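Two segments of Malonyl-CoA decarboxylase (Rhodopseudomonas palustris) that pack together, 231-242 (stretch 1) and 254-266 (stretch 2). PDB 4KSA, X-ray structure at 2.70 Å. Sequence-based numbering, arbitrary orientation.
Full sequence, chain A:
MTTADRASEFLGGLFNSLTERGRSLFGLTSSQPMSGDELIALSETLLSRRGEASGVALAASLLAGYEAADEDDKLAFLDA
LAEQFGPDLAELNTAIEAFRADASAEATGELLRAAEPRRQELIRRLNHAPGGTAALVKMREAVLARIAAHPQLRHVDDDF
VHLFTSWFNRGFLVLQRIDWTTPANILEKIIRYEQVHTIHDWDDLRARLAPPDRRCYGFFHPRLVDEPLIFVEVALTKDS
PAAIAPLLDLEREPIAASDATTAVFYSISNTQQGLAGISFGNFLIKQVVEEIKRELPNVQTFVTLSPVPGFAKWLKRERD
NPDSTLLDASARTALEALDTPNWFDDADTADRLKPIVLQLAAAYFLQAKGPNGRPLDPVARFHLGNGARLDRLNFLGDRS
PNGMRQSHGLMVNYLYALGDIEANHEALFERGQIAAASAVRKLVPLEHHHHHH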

# COMPACT_ATOMS: atom_id res chain seq x y z
N PHE A 231 14.65 16.86 -9.12
CA PHE A 231 15.57 16.17 -8.22
C PHE A 231 16.27 17.20 -7.32
O PHE A 231 16.98 18.08 -7.81
N VAL A 232 16.06 17.09 -6.01
CA VAL A 232 16.64 18.01 -5.04
C VAL A 232 17.70 17.38 -4.14
O VAL A 232 17.42 16.45 -3.39
N GLU A 233 18.93 17.89 -4.20
CA GLU A 233 20.02 17.36 -3.37
C GLU A 233 20.28 18.24 -2.15
O GLU A 233 20.37 19.46 -2.25
N VAL A 234 20.40 17.61 -0.99
CA VAL A 234 20.60 18.34 0.26
C VAL A 234 21.79 17.81 1.08
O VAL A 234 22.16 16.65 0.97
N ALA A 235 22.38 18.70 1.88
CA ALA A 235 23.50 18.34 2.76
C ALA A 235 23.15 18.71 4.20
O ALA A 235 22.70 19.83 4.46
N LEU A 236 23.31 17.76 5.12
CA LEU A 236 23.04 18.00 6.53
C LEU A 236 24.29 18.60 7.18
O LEU A 236 25.37 18.00 7.13
N THR A 237 24.14 19.77 7.79
CA THR A 237 25.29 20.44 8.40
C THR A 237 25.00 21.24 9.68
O THR A 237 23.87 21.27 10.18
N LYS A 238 26.05 21.89 10.18
CA LYS A 238 25.95 22.70 11.40
C LYS A 238 26.23 24.19 11.14
O LYS A 238 26.51 24.95 12.07
N ASP A 239 26.13 24.61 9.87
CA ASP A 239 26.37 26.00 9.49
C ASP A 239 26.01 26.20 8.01
O ASP A 239 26.22 25.31 7.20
N SER A 240 25.49 27.38 7.68
CA SER A 240 25.12 27.72 6.31
C SER A 240 26.36 28.13 5.50
O SER A 240 26.73 29.30 5.48
N PRO A 241 26.99 27.19 4.77
CA PRO A 241 28.19 27.49 3.97
C PRO A 241 28.18 28.64 2.97
O PRO A 241 27.14 29.22 2.63
N ALA A 242 29.37 28.97 2.50
CA ALA A 242 29.53 30.04 1.54
C ALA A 242 30.31 29.52 0.33
O ALA A 242 30.48 30.24 -0.65
N PRO A 254 31.94 13.04 7.36
CA PRO A 254 30.49 13.18 7.53
C PRO A 254 30.09 13.34 8.98
O PRO A 254 30.90 13.13 9.88
N ILE A 255 28.84 13.72 9.21
CA ILE A 255 28.35 13.90 10.57
C ILE A 255 27.02 13.18 10.70
O ILE A 255 26.29 13.03 9.72
N ALA A 256 26.70 12.71 11.89
CA ALA A 256 25.44 12.01 12.10
C ALA A 256 24.34 13.01 11.79
O ALA A 256 24.42 14.17 12.19
N ALA A 257 23.32 12.55 11.08
CA ALA A 257 22.20 13.39 10.68
C ALA A 257 21.48 14.00 11.87
O ALA A 257 20.89 15.08 11.76
N SER A 258 21.54 13.32 13.00
CA SER A 258 20.89 13.81 14.21
C SER A 258 21.66 14.99 14.79
O SER A 258 21.09 15.84 15.46
N ASP A 259 22.97 15.03 14.52
CA ASP A 259 23.85 16.10 15.01
C ASP A 259 23.68 17.40 14.22
O ASP A 259 23.89 18.49 14.74
N ALA A 260 23.30 17.27 12.96
CA ALA A 260 23.13 18.44 12.11
C ALA A 260 22.04 19.38 12.60
O ALA A 260 21.10 18.96 13.27
N THR A 261 22.17 20.65 12.25
CA THR A 261 21.21 21.68 12.62
C THR A 261 20.73 22.42 11.38
O THR A 261 19.66 23.03 11.38
N THR A 262 21.55 22.36 10.34
CA THR A 262 21.25 23.04 9.08
C THR A 262 21.02 22.08 7.92
O THR A 262 21.70 21.05 7.77
N ALA A 263 20.05 22.44 7.09
CA ALA A 263 19.74 21.68 5.90
C ALA A 263 20.14 22.59 4.74
O ALA A 263 19.61 23.69 4.60
N VAL A 264 21.09 22.15 3.92
CA VAL A 264 21.48 22.98 2.81
C VAL A 264 21.29 22.42 1.38
O VAL A 264 21.95 21.47 0.93
N PHE A 265 20.34 23.03 0.68
CA PHE A 265 20.02 22.67 -0.69
C PHE A 265 21.21 23.12 -1.51
O PHE A 265 21.59 24.28 -1.45
N TYR A 266 21.80 22.22 -2.27
CA TYR A 266 22.95 22.64 -3.04
C TYR A 266 22.84 22.21 -4.49
O TYR A 266 23.76 22.43 -5.28

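Residues 231-237 and 262-266 run antiparallel as neighbouring strands, and together the two stretches bury 897 Å² against each other. Backbone hydrogen bonds fix the register that the side chains follow. Ala 235 and Val 264 exchange a reciprocal pair, Ala 235 N to Val 264 O at 3.0 Å and Val 264 N to Ala 235 O at 2.9 Å, while Tyr 266 N reaches Glu 233 O at 3.1 Å. At the other end Thr 237 N donates to Thr 262 O (2.8 Å), and Thr 237 O accepts from both Thr 262 N (2.6 Å) and Thr 261 N (2.7 Å), so the pairing extends just past the start of the second strand.

Apolar packing divides between the two faces of the sheet. On one, Val 234 (t) sets CG2 3.4 Å from CD1 of Phe 265 (chi1 m), and Val 232, also t, brings CG1 to 3.7 Å from the same CD1, near the plane of the ring at its edge. Further along this face, Leu 236 has chi1 m but chi2 at -12°, between the usual wells. Its CB lies 3.7 Å from Ala 260 CB, and its CD2 is 4.3 Å from Ala 257 CB, so the loop before the second strand packs against this side chain. The opposite face carries Ala 235, Thr 237, Thr 262 and Val 264. Val 264 (p) places CG1 3.5 Å from Ala 235 CB and 3.9 Å from Thr 237 CG2; its CG2 lies 4.2 Å from Pro 241 CG, beyond the end of the first strand.

Aromatic contacts centre on Tyr 266, whose chi angles of 68° (p) and 87° bring the ring back over the first strand. Glu 233 CB sits over one ring face, 4.3 Å from the centroid, in a CH-pi contact, while Ala 235 CB approaches Tyr 266 CE2 at 3.8 Å. Tyr 266 OH is hydrogen-bonded elsewhere in the structure.

Polar side chains gather near the end of the first strand and the start of the second. Thr 237 (p) places OG1 3.3 Å from Thr 262 CB, and Thr 262 (m) has its CG2 3.8 Å from Ser 240 OG. The hydroxyls Thr 261 OG1 and Thr 262 OG1 share a weak hydrogen bond at 3.4 Å. Lys 238 (m, t, m, t) is exposed, yet its side chain lies along the second stretch: CG is 3.8 Å from Asp 259 O, and CE is 3.9 Å from CD1 of Ile 255. Ile 255 (p, t) points toward the first strand, with CD1 3.6 Å from Leu 236 O.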

# COMPACT_ATOMS: atom_id res chain seq x y z
CB PHE A 231 16.61 15.43 -9.06
CG PHE A 231 17.59 14.64 -8.27
CD1 PHE A 231 17.15 13.72 -7.32
CD2 PHE A 231 18.95 14.80 -8.47
CE1 PHE A 231 18.07 12.96 -6.57
CE2 PHE A 231 19.88 14.05 -7.73
CZ PHE A 231 19.43 13.13 -6.78
CB VAL A 232 15.54 18.60 -4.15
CG1 VAL A 232 16.11 19.66 -3.23
CG2 VAL A 232 14.46 19.20 -5.01
CB GLU A 233 21.28 17.22 -4.22
CG GLU A 233 21.08 16.28 -5.37
CD GLU A 233 22.33 16.05 -6.16
OE1 GLU A 233 23.29 15.50 -5.57
OE2 GLU A 233 22.37 16.42 -7.36
CB VAL A 234 19.35 18.26 1.16
CG1 VAL A 234 19.56 19.03 2.43
CG2 VAL A 234 18.15 18.80 0.41
CB ALA A 235 24.76 19.08 2.32
CB LEU A 236 22.66 16.71 7.24
CG LEU A 236 21.25 16.15 7.01
CD1 LEU A 236 20.38 17.20 6.32
CD2 LEU A 236 21.35 14.86 6.20
CB THR A 237 25.93 21.43 7.41
OG1 THR A 237 25.06 22.55 7.23
CG2 THR A 237 26.18 20.75 6.05
CB LYS A 238 26.92 22.16 12.45
CG LYS A 238 26.42 20.91 13.17
CD LYS A 238 27.50 20.24 14.03
CE LYS A 238 28.48 19.46 13.17
NZ LYS A 238 29.37 18.57 13.99
CB ASP A 239 27.86 26.31 9.64
CG ASP A 239 28.71 25.51 8.67
OD1 ASP A 239 28.60 24.26 8.68
OD2 ASP A 239 29.48 26.12 7.89
CB SER A 240 24.13 28.89 6.35
OG SER A 240 23.16 28.68 7.37
CB PRO A 241 28.50 26.16 3.30
CG PRO A 241 27.15 25.56 3.12
CD PRO A 241 26.51 25.84 4.46
CB ALA A 242 30.26 31.20 2.19
CB PRO A 254 29.94 11.89 6.92
CG PRO A 254 31.04 10.91 7.18
CD PRO A 254 32.26 11.71 6.80
CB ILE A 255 28.15 15.39 10.91
CG1 ILE A 255 26.92 15.95 10.18
CG2 ILE A 255 29.39 16.18 10.50
CD1 ILE A 255 26.61 17.41 10.49
CB ALA A 256 25.34 11.53 13.53
CB ALA A 257 21.21 12.57 9.84
CB SER A 258 20.78 12.68 15.23
OG SER A 258 22.00 11.97 15.34
CB ASP A 259 25.32 15.67 14.92
CG ASP A 259 25.69 14.62 15.96
OD1 ASP A 259 26.81 14.08 15.87
OD2 ASP A 259 24.86 14.34 16.86
CB ALA A 260 22.84 17.99 10.67
CB THR A 261 21.83 22.74 13.50
OG1 THR A 261 23.04 23.20 12.88
CG2 THR A 261 22.10 22.19 14.89
CB THR A 262 22.40 23.98 8.65
OG1 THR A 262 22.97 24.59 9.81
CG2 THR A 262 21.88 25.07 7.74
CB ALA A 263 18.24 21.38 5.85
CB VAL A 264 22.92 23.48 3.01
CG1 VAL A 264 23.83 22.34 3.37
CG2 VAL A 264 23.40 24.18 1.75
CB PHE A 265 18.77 23.43 -1.12
CG PHE A 265 17.59 23.10 -0.28
CD1 PHE A 265 16.92 21.90 -0.45
CD2 PHE A 265 17.21 23.94 0.76
CE1 PHE A 265 15.90 21.53 0.39
CE2 PHE A 265 16.18 23.57 1.62
CZ PHE A 265 15.53 22.37 1.43
CB TYR A 266 24.24 22.12 -2.39
CG TYR A 266 24.43 20.64 -2.43
CD1 TYR A 266 25.04 20.03 -3.53
CD2 TYR A 266 24.01 19.83 -1.37
CE1 TYR A 266 25.24 18.65 -3.57
CE2 TYR A 266 24.20 18.45 -1.40
CZ TYR A 266 24.82 17.86 -2.51
OH TYR A 266 25.01 16.51 -2.55